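Long-range contact in putative DNA protection protein (Streptomyces coelicolor, PDB 4CYB), which probably oxidises and stores iron as a twelve-subunit Dps-type mini-ferritin, binding ferric ions and thereby, as in its family, protecting DNA: residues N29-I37 with V87-T98. Sequence-based numbering, arbitrary orientation.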
loop_
_atom_site.group_PDB
_atom_site.type_symbol
_atom_site.label_atom_id
_atom_site.label_comp_id
_atom_site.label_asym_id
_atom_site.label_seq_id
_atom_site.Cartn_x
_atom_site.Cartn_y
_atom_site.Cartn_z
ATOM N N ASN J 29 16.753 -4.698 -32.764
ATOM C CA ASN J 29 15.503 -4.967 -33.443
ATOM C C ASN J 29 15.275 -6.442 -33.702
ATOM O O ASN J 29 14.151 -6.895 -33.728
ATOM C CB ASN J 29 15.271 -4.139 -34.713
ATOM C CG ASN J 29 14.574 -2.819 -34.422
ATOM O OD1 ASN J 29 13.607 -2.774 -33.648
ATOM N ND2 ASN J 29 15.033 -1.754 -35.060
ATOM N N LYS J 30 16.341 -7.197 -33.927
ATOM C CA LYS J 30 16.162 -8.639 -34.093
ATOM C C LYS J 30 15.734 -9.277 -32.778
ATOM O O LYS J 30 14.797 -10.113 -32.750
ATOM C CB LYS J 30 17.466 -9.299 -34.651
ATOM C CG LYS J 30 17.358 -10.827 -34.826
ATOM C CD LYS J 30 16.132 -11.236 -35.642
ATOM C CE LYS J 30 16.280 -12.679 -36.121
ATOM N NZ LYS J 30 16.608 -13.631 -35.044
ATOM N N VAL J 31 16.396 -8.905 -31.702
ATOM C CA VAL J 31 16.023 -9.406 -30.369
ATOM C C VAL J 31 14.563 -9.027 -30.102
ATOM O O VAL J 31 13.797 -9.825 -29.552
ATOM C CB VAL J 31 16.944 -8.838 -29.275
ATOM C CG1 VAL J 31 16.404 -9.180 -27.876
ATOM C CG2 VAL J 31 18.354 -9.449 -29.453
ATOM N N LEU J 32 14.218 -7.795 -30.430
ATOM C CA LEU J 32 12.829 -7.271 -30.190
ATOM C C LEU J 32 11.806 -8.083 -30.973
ATOM O O LEU J 32 10.777 -8.501 -30.409
ATOM C CB LEU J 32 12.806 -5.798 -30.584
ATOM C CG LEU J 32 11.658 -4.905 -30.178
ATOM C CD1 LEU J 32 11.376 -5.110 -28.681
ATOM C CD2 LEU J 32 12.074 -3.481 -30.522
ATOM N N ALA J 33 12.079 -8.341 -32.264
ATOM C CA ALA J 33 11.182 -9.171 -33.105
ATOM C C ALA J 33 11.013 -10.560 -32.505
ATOM O O ALA J 33 9.895 -11.058 -32.382
ATOM C CB ALA J 33 11.682 -9.231 -34.573
ATOM N N ASP J 34 12.112 -11.230 -32.119
ATOM C CA ASP J 34 11.998 -12.543 -31.508
ATOM C C ASP J 34 11.242 -12.532 -30.147
ATOM O O ASP J 34 10.439 -13.440 -29.848
ATOM C CB ASP J 34 13.368 -13.187 -31.325
ATOM C CG ASP J 34 14.124 -13.423 -32.685
ATOM O OD1 ASP J 34 13.470 -13.626 -33.738
ATOM O OD2 ASP J 34 15.384 -13.371 -32.674
ATOM N N THR J 35 11.483 -11.489 -29.382
ATOM C CA THR J 35 10.872 -11.353 -28.074
ATOM C C THR J 35 9.373 -11.033 -28.241
ATOM O O THR J 35 8.550 -11.517 -27.451
ATOM C CB THR J 35 11.536 -10.234 -27.265
ATOM O OG1 THR J 35 12.913 -10.562 -27.027
ATOM C CG2 THR J 35 10.831 -10.086 -25.873
ATOM N N ARG J 36 9.019 -10.224 -29.222
ATOM C CA ARG J 36 7.569 -10.085 -29.569
ATOM C C ARG J 36 6.857 -11.419 -29.840
ATOM O O ARG J 36 5.764 -11.681 -29.303
ATOM C CB ARG J 36 7.343 -9.120 -30.728
ATOM C CG ARG J 36 7.776 -7.696 -30.441
ATOM C CD ARG J 36 6.595 -6.949 -29.855
ATOM N NE ARG J 36 5.443 -6.885 -30.749
ATOM C CZ ARG J 36 5.335 -5.985 -31.730
ATOM N NH1 ARG J 36 6.331 -5.118 -31.947
ATOM N NH2 ARG J 36 4.268 -5.996 -32.532
ATOM N N ILE J 37 7.507 -12.327 -30.601
ATOM C CA ILE J 37 6.867 -13.629 -30.857
ATOM C C ILE J 37 6.792 -14.439 -29.536
ATOM O O ILE J 37 5.804 -15.098 -29.270
ATOM C CB ILE J 37 7.718 -14.438 -31.896
ATOM C CG1 ILE J 37 7.832 -13.607 -33.186
ATOM C CG2 ILE J 37 7.112 -15.828 -32.123
ATOM C CD1 ILE J 37 6.483 -13.357 -33.840
ATOM N N VAL J 87 10.948 -1.802 -34.138
ATOM C CA VAL J 87 9.956 -2.520 -34.949
ATOM C C VAL J 87 8.532 -2.397 -34.351
ATOM O O VAL J 87 8.351 -2.553 -33.127
ATOM C CB VAL J 87 10.347 -3.984 -35.157
ATOM C CG1 VAL J 87 10.482 -4.737 -33.848
ATOM C CG2 VAL J 87 9.337 -4.664 -36.082
ATOM N N GLY J 88 7.564 -2.042 -35.188
ATOM C CA GLY J 88 6.212 -1.661 -34.674
ATOM C C GLY J 88 5.146 -2.718 -34.896
ATOM O O GLY J 88 4.886 -3.533 -34.042
ATOM N N ASP J 89 4.470 -2.668 -36.035
ATOM C CA ASP J 89 3.363 -3.570 -36.336
ATOM C C ASP J 89 3.829 -5.030 -36.397
ATOM O O ASP J 89 4.945 -5.298 -36.903
ATOM C CB ASP J 89 2.726 -3.143 -37.663
ATOM C CG ASP J 89 1.449 -3.893 -37.986
ATOM O OD1 ASP J 89 1.559 -5.009 -38.535
ATOM O OD2 ASP J 89 0.326 -3.376 -37.719
ATOM N N PRO J 90 3.008 -5.962 -35.854
ATOM C CA PRO J 90 3.428 -7.379 -35.889
ATOM C C PRO J 90 3.697 -7.950 -37.316
ATOM O O PRO J 90 4.414 -8.967 -37.459
ATOM C CB PRO J 90 2.245 -8.132 -35.259
ATOM C CG PRO J 90 1.074 -7.212 -35.401
ATOM C CD PRO J 90 1.622 -5.802 -35.326
ATOM N N ARG J 91 3.155 -7.308 -38.346
ATOM C CA ARG J 91 3.427 -7.786 -39.708
ATOM C C ARG J 91 4.849 -7.481 -40.114
ATOM O O ARG J 91 5.424 -8.205 -40.952
ATOM C CB ARG J 91 2.401 -7.200 -40.694
ATOM C CG ARG J 91 1.038 -7.932 -40.516
ATOM C CD ARG J 91 -0.157 -7.154 -41.112
ATOM N NE ARG J 91 -0.476 -6.006 -40.252
ATOM C CZ ARG J 91 -1.661 -5.382 -40.195
ATOM N NH1 ARG J 91 -2.642 -5.760 -40.978
ATOM N NH2 ARG J 91 -1.828 -4.330 -39.390
ATOM N N HIS J 92 5.427 -6.425 -39.529
ATOM C CA HIS J 92 6.865 -6.195 -39.682
ATOM C C HIS J 92 7.692 -7.147 -38.850
ATOM O O HIS J 92 8.694 -7.704 -39.322
ATOM C CB HIS J 92 7.190 -4.720 -39.417
ATOM C CG HIS J 92 8.554 -4.292 -39.914
ATOM N ND1 HIS J 92 9.153 -3.151 -39.507
ATOM C CD2 HIS J 92 9.452 -4.923 -40.785
ATOM C CE1 HIS J 92 10.341 -3.027 -40.120
ATOM N NE2 HIS J 92 10.533 -4.117 -40.896
ATOM N N VAL J 93 7.294 -7.363 -37.577
ATOM C CA VAL J 93 7.957 -8.361 -36.727
ATOM C C VAL J 93 8.134 -9.698 -37.469
ATOM O O VAL J 93 9.204 -10.290 -37.418
ATOM C CB VAL J 93 7.140 -8.562 -35.401
ATOM C CG1 VAL J 93 7.513 -9.866 -34.655
ATOM C CG2 VAL J 93 7.322 -7.322 -34.485
ATOM N N ALA J 94 7.059 -10.106 -38.167
ATOM C CA ALA J 94 6.977 -11.361 -38.968
ATOM C C ALA J 94 8.106 -11.472 -39.977
ATOM O O ALA J 94 8.650 -12.550 -40.210
ATOM C CB ALA J 94 5.613 -11.464 -39.670
ATOM N N GLU J 95 8.502 -10.331 -40.519
ATOM C CA GLU J 95 9.512 -10.290 -41.555
ATOM C C GLU J 95 10.925 -10.308 -41.021
ATOM O O GLU J 95 11.852 -10.574 -41.794
ATOM C CB GLU J 95 9.328 -9.080 -42.456
ATOM C CG GLU J 95 7.983 -9.078 -43.170
ATOM C CD GLU J 95 7.680 -7.713 -43.756
ATOM O OE1 GLU J 95 8.361 -6.728 -43.382
ATOM O OE2 GLU J 95 6.736 -7.585 -44.561
ATOM N N ILE J 96 11.103 -10.048 -39.715
ATOM C CA ILE J 96 12.419 -9.929 -39.115
ATOM C C ILE J 96 12.738 -11.157 -38.233
ATOM O O ILE J 96 13.924 -11.629 -38.154
ATOM C CB ILE J 96 12.509 -8.644 -38.229
ATOM C CG1 ILE J 96 12.378 -7.371 -39.090
ATOM C CG2 ILE J 96 13.825 -8.649 -37.394
ATOM C CD1 ILE J 96 12.234 -6.069 -38.281
ATOM N N THR J 97 11.716 -11.701 -37.557
ATOM C CA THR J 97 11.986 -12.754 -36.543
ATOM C C THR J 97 12.462 -14.053 -37.210
ATOM O O THR J 97 12.109 -14.335 -38.368
ATOM C CB THR J 97 10.719 -13.085 -35.719
ATOM O OG1 THR J 97 11.044 -14.032 -34.678
ATOM C CG2 THR J 97 9.571 -13.643 -36.644
ATOM N N THR J 98 13.246 -14.847 -36.492
ATOM C CA THR J 98 13.442 -16.202 -36.952
ATOM C C THR J 98 12.785 -17.262 -36.036
ATOM O O THR J 98 13.041 -18.454 -36.168
ATOM C CB THR J 98 14.941 -16.508 -37.121
ATOM O OG1 THR J 98 15.620 -16.245 -35.908
ATOM C CG2 THR J 98 15.567 -15.661 -38.283
HETATM O O HOH W 1 8.651 -4.059 -30.608
#
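A33 is the shallow spot on which the short helix 90-96 settles: its methyl, CB, meets I96 CG2 at 3.6 Å, while V93 CG1 drops beside the A33 carbonyl, and the CA atoms of A33 and V93 come within 4.9 Å. A residue this small suits the place and probably allows the axes of 29-37 and 90-96 to approach to 8.7 Å, crossing at 112°. The forked V93 fits between two taller neighbours, CG1 against I37 CD1 (3.7 Å) and CG2 over one face of the R36 guanidinium. Where the segment 87-98 begins, V87 sets CG1 against L32, an apolar match, while the V87 N-H hydrogen-bonds N29 OD1 from above the carbonyl plane; an asparagine suits the spot because its amide both accepts here and donates, through ND2, to V85 O. Within the four-helix bundle of the ferritin fold, helix 90-96 belongs to the long connection between helices 54-81 and 109-136; such a short helix in this connection is a mark of Dps proteins, and here it crosses helix 18-48 near the boundary with a second subunit. R36, its chain bent at chi2 and chi3 (-90° and -61°), turns NH1 and NH2 end-on to G88 O, which lies 3.0 Å from R36 NH2 in the guanidinium plane; a water links R36 NH1 to V87 O, and R36 NH2 also forms a salt bridge with D40 of the second subunit. D34 holds the T97-T98 backbone that follows I96. D34 OD1 accepts from T97 OG1 on its anti lone pair at 2.6 Å and from T98 N at 3.0 Å, while D34 OD2 forms a salt bridge with K30 NZ, which also donates to T98 OG1 and pairs with E126. An alanine in place of D34 would remove the carboxylate and is likely to leave T97 OG1 and T98 N without this shared acceptor and K30 NZ without its nearby charge mate. Alongside, I37 CG1 lies against T97, whose OG1 stands 3.6 Å away.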